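Local coordinates for protein alpha-1,6-mannanase (Bacteroides thetaiotaomicron, PDB 4V1S) that probably hydrolyses alpha-1,6-mannosidic linkages of mannan from inside the chain, as a family GH76 glycoside hydrolase of a gut bacterium, at residues A[239-247]-A[289-300]; A[318-326]-A[335-346]. One frame throughout, in Å; residues are numbered along the deposited sequence. Where two conformers were deposited one is given.

Contact 1 (A[239-247]-A[289-300]); sequences LLDKSDNLL and QAKATLASSEAK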
loop_
_atom_site.group_PDB
_atom_site.type_symbol
_atom_site.label_atom_id
_atom_site.label_comp_id
_atom_site.label_asym_id
_atom_site.label_seq_id
_atom_site.Cartn_x
_atom_site.Cartn_y
_atom_site.Cartn_z
ATOM N N LEU A 239 12.266 11.242 -11.637
ATOM C CA LEU A 239 11.510 11.620 -10.461
ATOM C C LEU A 239 12.240 11.502 -9.123
ATOM O O LEU A 239 11.654 11.779 -8.079
ATOM C CB LEU A 239 10.179 10.865 -10.415
ATOM C CG LEU A 239 9.223 11.233 -11.550
ATOM C CD1 LEU A 239 8.134 10.189 -11.743
ATOM C CD2 LEU A 239 8.633 12.628 -11.294
ATOM N N LEU A 240 13.510 11.117 -9.154
ATOM C CA LEU A 240 14.321 11.048 -7.935
ATOM C C LEU A 240 15.106 12.335 -7.763
ATOM O O LEU A 240 15.817 12.755 -8.677
ATOM C CB LEU A 240 15.266 9.864 -7.986
ATOM C CG LEU A 240 16.229 9.654 -6.803
ATOM C CD1 LEU A 240 15.462 9.273 -5.562
ATOM C CD2 LEU A 240 17.233 8.575 -7.134
ATOM N N ASP A 241 14.975 12.941 -6.590
ATOM C CA ASP A 241 15.735 14.122 -6.240
ATOM C C ASP A 241 17.079 13.660 -5.689
ATOM O O ASP A 241 17.152 13.101 -4.598
ATOM C CB ASP A 241 14.970 14.927 -5.187
ATOM C CG ASP A 241 15.623 16.270 -4.873
ATOM O OD1 ASP A 241 16.823 16.454 -5.200
ATOM O OD2 ASP A 241 14.929 17.136 -4.286
ATOM N N LYS A 242 18.141 13.896 -6.449
ATOM C CA LYS A 242 19.477 13.466 -6.050
ATOM C C LYS A 242 19.986 14.170 -4.798
ATOM O O LYS A 242 20.888 13.663 -4.145
ATOM C CB LYS A 242 20.470 13.701 -7.197
ATOM N N SER A 243 19.429 15.333 -4.464
ATOM C CA SER A 243 19.909 16.094 -3.299
ATOM C C SER A 243 19.520 15.455 -1.958
ATOM O O SER A 243 20.217 15.653 -0.958
ATOM C CB SER A 243 19.421 17.538 -3.346
ATOM O OG SER A 243 18.041 17.656 -3.023
ATOM N N ASP A 244 18.412 14.709 -1.927
ATOM C CA ASP A 244 17.991 14.048 -0.678
ATOM C C ASP A 244 17.503 12.618 -0.847
ATOM O O ASP A 244 17.090 11.994 0.124
ATOM C CB ASP A 244 16.936 14.872 0.056
ATOM C CG ASP A 244 15.647 15.019 -0.727
ATOM O OD1 ASP A 244 15.534 14.470 -1.858
ATOM O OD2 ASP A 244 14.750 15.726 -0.222
ATOM N N ASN A 245 17.582 12.088 -2.071
ATOM C CA ASN A 245 17.143 10.733 -2.378
ATOM C C ASN A 245 15.669 10.487 -2.104
ATOM O O ASN A 245 15.247 9.354 -1.948
ATOM C CB ASN A 245 18.017 9.692 -1.699
ATOM C CG ASN A 245 19.349 9.562 -2.390
ATOM O OD1 ASN A 245 19.418 9.081 -3.526
ATOM N ND2 ASN A 245 20.404 10.038 -1.743
ATOM N N LEU A 246 14.893 11.561 -2.107
ATOM C CA LEU A 246 13.442 11.436 -2.030
ATOM C C LEU A 246 12.828 11.573 -3.417
ATOM O O LEU A 246 13.493 11.973 -4.366
ATOM C CB LEU A 246 12.857 12.456 -1.062
ATOM C CG LEU A 246 13.308 12.232 0.389
ATOM C CD1 LEU A 246 12.657 13.242 1.317
ATOM C CD2 LEU A 246 13.060 10.805 0.873
ATOM N N LEU A 247 11.563 11.190 -3.514
ATOM C CA LEU A 247 10.874 11.111 -4.806
ATOM C C LEU A 247 9.903 12.259 -4.990
ATOM O O LEU A 247 9.068 12.533 -4.117
ATOM C CB LEU A 247 10.080 9.796 -4.921
ATOM C CG LEU A 247 10.805 8.482 -5.229
ATOM C CD1 LEU A 247 11.437 8.461 -6.621
ATOM C CD2 LEU A 247 11.841 8.128 -4.175
ATOM N N GLN A 289 20.594 2.430 -2.422
ATOM C CA GLN A 289 19.543 3.372 -2.734
ATOM C C GLN A 289 18.401 3.280 -1.717
ATOM O O GLN A 289 17.914 4.308 -1.215
ATOM C CB GLN A 289 19.025 3.147 -4.148
ATOM C CG GLN A 289 17.984 4.164 -4.569
ATOM C CD GLN A 289 18.544 5.566 -4.643
ATOM O OE1 GLN A 289 19.403 5.869 -5.488
ATOM N NE2 GLN A 289 18.078 6.439 -3.752
ATOM N N ALA A 290 17.996 2.063 -1.387
ATOM C CA ALA A 290 16.936 1.850 -0.389
ATOM C C ALA A 290 17.325 2.471 0.954
ATOM O O ALA A 290 16.523 3.166 1.579
ATOM C CB ALA A 290 16.652 0.376 -0.235
ATOM N N LYS A 291 18.568 2.240 1.382
ATOM C CA LYS A 291 19.021 2.758 2.663
ATOM C C LYS A 291 19.070 4.285 2.654
ATOM O O LYS A 291 18.689 4.925 3.621
ATOM C CB LYS A 291 20.386 2.187 3.020
ATOM C CG LYS A 291 20.348 0.741 3.459
ATOM C CD LYS A 291 21.772 0.263 3.709
ATOM C CE LYS A 291 21.830 -1.181 4.123
ATOM N NZ LYS A 291 23.250 -1.589 4.350
ATOM N N ALA A 292 19.540 4.866 1.552
ATOM C CA ALA A 292 19.625 6.326 1.452
ATOM C C ALA A 292 18.252 6.991 1.485
ATOM O O ALA A 292 18.035 7.984 2.201
ATOM C CB ALA A 292 20.386 6.742 0.199
ATOM N N THR A 293 17.329 6.460 0.682
ATOM C CA THR A 293 15.979 6.989 0.647
ATOM C C THR A 293 15.227 6.780 1.984
ATOM O O THR A 293 14.535 7.690 2.445
ATOM C CB THR A 293 15.211 6.385 -0.522
ATOM O OG1 THR A 293 15.858 6.751 -1.748
ATOM C CG2 THR A 293 13.739 6.799 -0.546
ATOM N N LEU A 294 15.414 5.632 2.612
ATOM C CA LEU A 294 14.798 5.373 3.908
ATOM C C LEU A 294 15.343 6.339 4.997
ATOM O O LEU A 294 14.573 6.898 5.758
ATOM C CB LEU A 294 14.959 3.926 4.315
ATOM C CG LEU A 294 14.314 3.535 5.616
ATOM C CD1 LEU A 294 12.813 3.765 5.662
ATOM C CD2 LEU A 294 14.656 2.080 5.876
ATOM N N ALA A 295 16.632 6.587 5.032
ATOM C CA ALA A 295 17.169 7.525 6.000
ATOM C C ALA A 295 16.597 8.924 5.805
ATOM O O ALA A 295 16.248 9.597 6.768
ATOM C CB ALA A 295 18.698 7.546 5.931
ATOM N N SER A 296 16.524 9.377 4.554
ATOM C CA SER A 296 15.974 10.696 4.251
ATOM C C SER A 296 14.474 10.764 4.546
ATOM O O SER A 296 13.944 11.818 4.937
ATOM C CB SER A 296 16.226 11.057 2.807
ATOM O OG SER A 296 17.610 11.340 2.608
ATOM N N SER A 297 13.799 9.644 4.390
ATOM C CA SER A 297 12.383 9.571 4.701
ATOM C C SER A 297 12.155 9.645 6.221
ATOM O O SER A 297 11.264 10.366 6.684
ATOM C CB SER A 297 11.774 8.266 4.178
ATOM O OG SER A 297 11.845 8.194 2.736
ATOM N N GLU A 298 12.979 8.949 6.995
ATOM C CA GLU A 298 12.912 9.090 8.458
ATOM C C GLU A 298 13.186 10.543 8.882
ATOM O O GLU A 298 12.459 11.119 9.683
ATOM C CB GLU A 298 13.921 8.166 9.143
ATOM C CG GLU A 298 13.658 6.693 8.953
ATOM C CD GLU A 298 14.626 5.825 9.706
ATOM O OE1 GLU A 298 15.282 6.332 10.646
ATOM O OE2 GLU A 298 14.723 4.625 9.386
ATOM N N ALA A 299 14.243 11.148 8.332
ATOM C CA ALA A 299 14.584 12.510 8.708
ATOM C C ALA A 299 13.441 13.453 8.391
ATOM O O ALA A 299 13.160 14.357 9.158
ATOM C CB ALA A 299 15.843 12.959 8.007
ATOM N N LYS A 300 12.782 13.256 7.242
ATOM C CA LYS A 300 11.734 14.196 6.844
ATOM C C LYS A 300 10.430 13.997 7.645
ATOM O O LYS A 300 9.810 14.962 8.080
ATOM C CB LYS A 300 11.441 14.094 5.359
ATOM C CG LYS A 300 10.369 15.051 4.888
ATOM C CD LYS A 300 10.278 15.123 3.373
ATOM C CE LYS A 300 9.147 16.030 2.932
ATOM N NZ LYS A 300 9.486 17.467 3.101
#

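Contact 2 (A[318-326]-A[335-346]); sequences SIIDSWFDM and WLTKAFHAINFI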
loop_
_atom_site.group_PDB
_atom_site.type_symbol
_atom_site.label_atom_id
_atom_site.label_comp_id
_atom_site.label_asym_id
_atom_site.label_seq_id
_atom_site.Cartn_x
_atom_site.Cartn_y
_atom_site.Cartn_z
ATOM N N SER A 318 3.660 3.198 4.607
ATOM C CA SER A 318 4.680 2.585 3.722
ATOM C C SER A 318 6.092 2.665 4.302
ATOM O O SER A 318 6.935 1.814 4.006
ATOM C CB SER A 318 4.654 3.177 2.313
ATOM O OG SER A 318 4.997 4.537 2.309
ATOM N N ILE A 319 6.343 3.668 5.143
ATOM C CA ILE A 319 7.641 3.759 5.821
ATOM C C ILE A 319 7.736 2.636 6.858
ATOM O O ILE A 319 8.792 1.995 7.013
ATOM C CB ILE A 319 7.846 5.142 6.462
ATOM C CG1 ILE A 319 7.825 6.236 5.374
ATOM C CG2 ILE A 319 9.132 5.178 7.291
ATOM C CD1 ILE A 319 8.716 5.987 4.170
ATOM N N ILE A 320 6.623 2.360 7.551
ATOM C CA ILE A 320 6.606 1.263 8.520
ATOM C C ILE A 320 6.799 -0.078 7.816
ATOM O O ILE A 320 7.599 -0.914 8.277
ATOM C CB ILE A 320 5.324 1.277 9.364
ATOM C CG1 ILE A 320 5.143 2.628 10.066
ATOM C CG2 ILE A 320 5.349 0.131 10.372
ATOM C CD1 ILE A 320 3.898 2.730 10.952
ATOM N N ASP A 321 6.141 -0.286 6.670
ATOM C CA ASP A 321 6.361 -1.527 5.926
ATOM C C ASP A 321 7.822 -1.633 5.431
ATOM O O ASP A 321 8.357 -2.745 5.353
ATOM C CB ASP A 321 5.402 -1.645 4.711
ATOM C CG ASP A 321 4.129 -2.392 5.039
ATOM O OD1 ASP A 321 4.114 -3.060 6.097
ATOM O OD2 ASP A 321 3.175 -2.327 4.229
ATOM N N SER A 322 8.451 -0.486 5.114
ATOM C CA SER A 322 9.871 -0.439 4.742
ATOM C C SER A 322 10.740 -0.918 5.894
ATOM O O SER A 322 11.695 -1.679 5.681
ATOM C CB SER A 322 10.279 0.979 4.248
ATOM O OG SER A 322 9.561 1.317 3.052
ATOM N N TRP A 323 10.439 -0.448 7.102
ATOM C CA TRP A 323 11.147 -0.930 8.284
ATOM C C TRP A 323 11.027 -2.463 8.447
ATOM O O TRP A 323 12.025 -3.130 8.747
ATOM C CB TRP A 323 10.710 -0.202 9.542
ATOM C CG TRP A 323 11.094 1.173 9.601
ATOM C CD1 TRP A 323 12.222 1.762 9.070
ATOM C CD2 TRP A 323 10.383 2.200 10.283
ATOM N NE1 TRP A 323 12.244 3.100 9.388
ATOM C CE2 TRP A 323 11.140 3.397 10.154
ATOM C CE3 TRP A 323 9.204 2.218 11.022
ATOM C CZ2 TRP A 323 10.704 4.629 10.687
ATOM C CZ3 TRP A 323 8.778 3.444 11.582
ATOM C CH2 TRP A 323 9.526 4.624 11.405
ATOM N N PHE A 324 9.820 -3.012 8.304
ATOM C CA PHE A 324 9.650 -4.449 8.383
ATOM C C PHE A 324 10.486 -5.152 7.316
ATOM O O PHE A 324 11.111 -6.171 7.608
ATOM C CB PHE A 324 8.170 -4.825 8.277
ATOM C CG PHE A 324 7.328 -4.445 9.492
ATOM C CD1 PHE A 324 7.738 -4.816 10.788
ATOM C CD2 PHE A 324 6.105 -3.770 9.345
ATOM C CE1 PHE A 324 6.949 -4.517 11.890
ATOM C CE2 PHE A 324 5.297 -3.511 10.436
ATOM C CZ PHE A 324 5.733 -3.855 11.718
ATOM N N ASP A 325 10.501 -4.619 6.081
ATOM C CA ASP A 325 11.297 -5.223 5.028
ATOM C C ASP A 325 12.781 -5.154 5.358
ATOM O O ASP A 325 13.520 -6.095 5.060
ATOM C CB ASP A 325 11.109 -4.542 3.678
ATOM C CG ASP A 325 9.787 -4.836 3.029
ATOM O OD1 ASP A 325 8.991 -5.715 3.484
ATOM O OD2 ASP A 325 9.517 -4.140 2.035
ATOM N N MET A 326 13.228 -4.054 5.966
ATOM C CA MET A 326 14.625 -3.938 6.373
ATOM C C MET A 326 14.989 -5.006 7.406
ATOM O O MET A 326 16.052 -5.592 7.329
ATOM C CB MET A 326 14.960 -2.545 6.915
ATOM C CG MET A 326 15.189 -1.515 5.836
ATOM S SD MET A 326 16.569 -1.940 4.735
ATOM C CE MET A 326 16.720 -0.421 3.808
ATOM N N TRP A 335 15.092 -1.884 13.443
ATOM C CA TRP A 335 14.015 -1.591 12.491
ATOM C C TRP A 335 12.647 -1.919 13.103
ATOM O O TRP A 335 11.703 -1.191 12.901
ATOM C CB TRP A 335 14.187 -2.399 11.210
ATOM C CG TRP A 335 15.467 -2.141 10.485
ATOM C CD1 TRP A 335 16.427 -3.052 10.219
ATOM C CD2 TRP A 335 15.912 -0.899 9.917
ATOM N NE1 TRP A 335 17.472 -2.464 9.539
ATOM C CE2 TRP A 335 17.170 -1.144 9.323
ATOM C CE3 TRP A 335 15.372 0.396 9.847
ATOM C CZ2 TRP A 335 17.889 -0.154 8.649
ATOM C CZ3 TRP A 335 16.087 1.376 9.188
ATOM C CH2 TRP A 335 17.344 1.101 8.611
ATOM N N LEU A 336 12.573 -2.986 13.890
ATOM C CA LEU A 336 11.313 -3.341 14.581
ATOM C C LEU A 336 11.041 -2.362 15.713
ATOM O O LEU A 336 9.916 -1.981 15.936
ATOM C CB LEU A 336 11.362 -4.764 15.086
ATOM C CG LEU A 336 11.570 -5.791 13.994
ATOM C CD1 LEU A 336 11.445 -7.163 14.603
ATOM C CD2 LEU A 336 10.606 -5.550 12.826
ATOM N N THR A 337 12.080 -1.912 16.399
ATOM C CA THR A 337 11.897 -0.889 17.395
ATOM C C THR A 337 11.196 0.340 16.853
ATOM O O THR A 337 10.296 0.890 17.495
ATOM C CB THR A 337 13.247 -0.503 18.042
ATOM O OG1 THR A 337 13.789 -1.660 18.683
ATOM C CG2 THR A 337 13.066 0.593 19.072
ATOM N N LYS A 338 11.623 0.784 15.685
ATOM C CA LYS A 338 11.012 1.925 15.048
ATOM C C LYS A 338 9.546 1.589 14.720
ATOM O O LYS A 338 8.648 2.364 14.997
ATOM C CB LYS A 338 11.811 2.293 13.779
ATOM C CG LYS A 338 13.209 2.847 14.079
ATOM C CD LYS A 338 14.035 3.105 12.824
ATOM C CE LYS A 338 15.343 3.782 13.170
ATOM N NZ LYS A 338 16.188 3.891 11.963
ATOM N N ALA A 339 9.321 0.437 14.106
ATOM C CA ALA A 339 7.989 0.086 13.664
ATOM C C ALA A 339 7.024 0.026 14.855
ATOM O O ALA A 339 5.934 0.586 14.819
ATOM C CB ALA A 339 8.026 -1.219 12.896
ATOM N N PHE A 340 7.419 -0.658 15.902
ATOM C CA PHE A 340 6.551 -0.779 17.060
ATOM C C PHE A 340 6.314 0.563 17.740
ATOM O O PHE A 340 5.216 0.841 18.199
ATOM C CB PHE A 340 7.089 -1.767 18.069
ATOM C CG PHE A 340 7.043 -3.202 17.615
ATOM C CD1 PHE A 340 5.855 -3.788 17.275
ATOM C CD2 PHE A 340 8.197 -3.974 17.592
ATOM C CE1 PHE A 340 5.804 -5.112 16.895
ATOM C CE2 PHE A 340 8.150 -5.284 17.210
ATOM C CZ PHE A 340 6.952 -5.851 16.845
ATOM N N HIS A 341 7.345 1.398 17.804
ATOM C CA HIS A 341 7.163 2.746 18.398
ATOM C C HIS A 341 6.119 3.576 17.604
ATOM O O HIS A 341 5.254 4.228 18.183
ATOM C CB HIS A 341 8.504 3.462 18.443
ATOM C CG HIS A 341 8.539 4.638 19.358
ATOM N ND1 HIS A 341 8.155 4.563 20.678
ATOM C CD2 HIS A 341 8.969 5.903 19.161
ATOM C CE1 HIS A 341 8.313 5.744 21.245
ATOM N NE2 HIS A 341 8.810 6.572 20.347
ATOM N N ALA A 342 6.186 3.508 16.262
ATOM C CA ALA A 342 5.278 4.274 15.411
ATOM C C ALA A 342 3.846 3.712 15.568
ATOM O O ALA A 342 2.878 4.461 15.685
ATOM C CB ALA A 342 5.731 4.258 13.972
ATOM N N ILE A 343 3.747 2.391 15.606
ATOM C CA ILE A 343 2.429 1.727 15.750
ATOM C C ILE A 343 1.836 2.001 17.145
ATOM O O ILE A 343 0.619 2.235 17.285
ATOM C CB ILE A 343 2.515 0.233 15.361
ATOM C CG1 ILE A 343 2.868 0.135 13.861
ATOM C CG2 ILE A 343 1.196 -0.456 15.643
ATOM C CD1 ILE A 343 3.250 -1.242 13.398
ATOM N N ASN A 344 2.675 2.019 18.177
ATOM C CA ASN A 344 2.207 2.368 19.525
ATOM C C ASN A 344 1.628 3.758 19.556
ATOM O O ASN A 344 0.618 3.991 20.187
ATOM C CB ASN A 344 3.347 2.216 20.546
ATOM C CG ASN A 344 3.758 0.749 20.775
ATOM O OD1 ASN A 344 3.068 -0.186 20.395
ATOM N ND2 ASN A 344 4.894 0.563 21.396
ATOM N N PHE A 345 2.286 4.688 18.859
ATOM C CA PHE A 345 1.794 6.050 18.763
ATOM C C PHE A 345 0.416 6.117 18.108
ATOM O O PHE A 345 -0.458 6.836 18.557
ATOM C CB PHE A 345 2.802 6.925 18.005
ATOM C CG PHE A 345 2.363 8.359 17.847
ATOM C CD1 PHE A 345 2.587 9.268 18.821
ATOM C CD2 PHE A 345 1.728 8.770 16.666
ATOM C CE1 PHE A 345 2.208 10.597 18.663
ATOM C CE2 PHE A 345 1.315 10.080 16.501
ATOM C CZ PHE A 345 1.575 10.998 17.510
ATOM N N ILE A 346 0.223 5.389 17.020
ATOM C CA ILE A 346 -1.087 5.337 16.395
ATOM C C ILE A 346 -2.163 4.957 17.415
ATOM O O ILE A 346 -3.175 5.628 17.536
ATOM C CB ILE A 346 -1.087 4.351 15.201
ATOM C CG1 ILE A 346 -0.137 4.852 14.097
ATOM C CG2 ILE A 346 -2.502 4.214 14.634
ATOM C CD1 ILE A 346 0.156 3.776 13.079
#

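Contact 1 (A[239-247]-A[289-300])
The hydroxyl of Thr293 is held by both segments: OG1 donates to Asn245 O at 2.7 Å, in the carbonyl plane, and accepts from NE2 of Gln289 one helical turn back. The Gln289 chain, with CG anti to the backbone N (chi1 -176°) and a bend at chi2, turns its amide back so that NE2 can give one N-H to each segment. Its bond to Asn245 OD1 is nearly straight (168°) but arrives from above the carbonyl plane, the two amides being 54° apart. A leucine in place of Gln289 would probably leave Asn245 OD1 without this donor and the Asn245 amide freer to turn. One turn on, Ser296 OG donates to Asp244 O at 2.6 Å. Small residues suit this face: Ala292 CB lies 3.8 Å from Asn245 ND2, and Leu246 CD2 settles 3.7 Å from Ser296 CB, while its CD1 meets Lys300 CD. Asp244 OD2 forms a salt bridge with Lys262. Asn245 has a positive phi, a left-handed conformation that asparagine adopts readily. The whole is a tight connection between two short antiparallel strands, with an Asx turn at Asp244 (OD1 accepting from Leu246 N), docked on a helix of the (alpha/alpha)6 barrel of GH76.

Contact 2 (A[318-326]-A[335-346])
Trp323 lies against Trp335, Lys338, Ala339 and Ala342 as a knob in a hole, joining two consecutive, nearly antiparallel helices (152° between their directions) that form a helical hairpin of the (alpha/alpha)6 barrel, the fold of the six-hairpin glycosidases. Beginning at its root, CB of Trp323 stands 3.6 Å from the backbone O of Trp335. Its CG sits anti to the carbonyl carbon (chi1 -68°), which carries the indole across the neighbouring helix. CD1 then meets Trp335 CE3 at 3.5 Å; the two indoles are inclined by 26° but slid so far apart that they barely overlap. NE1, a buried polar atom, passes Lys338 CD and points to Glu298, a probable hydrogen-bond partner on another helix. The six-membered ring is covered by Lys338 CB, 3.6 Å from its centroid and almost on the normal, while Ile319 O approaches the opposite face. Lysine suits this place because its methylenes pack on the indole and its extended chain takes NZ onward to the same carboxylate. CE3 touches the backbone of Ala339, and farther round the six-membered ring CZ3 meets the methyl of Ala342 near the ring plane.

Alanines at these positions let the large groups approach the helix closely. The methyl of Ala339 also lies over one face of the Phe324 ring, whose edge meets Leu336 CD2 and Ile343 CD1. Further along, the branched Ile320 divides its contacts: CG2 packs on Ala339 and Ile343, and CD1 on Ala342. At the other end Trp335 NE1 bonds to Asp330. Met326 CB is set over the face of Trp335, 3.4 Å from the centroid of its five-membered ring.

Contact 1 and contact 2 have centres about 17 Å apart and are joined through the helix of residues 289-300, which follows the hairpin turn in sequence and precedes the helix carrying residues 318-326. One flank of that helix receives the turn of contact 1; from another, the single carboxylate of Glu298 ties both helices of contact 2 to it. Its OE2 lies 2.9 Å from Trp323 NE1, a probable hydrogen bond, and its OE1 makes a salt bridge of 2.9 Å with Lys338 NZ. Leu294 CD2 adds apolar packing against Met326 CG at 3.6 Å. The two contacts are thus in series along the chain, and the 284-301 helix is common ground between them.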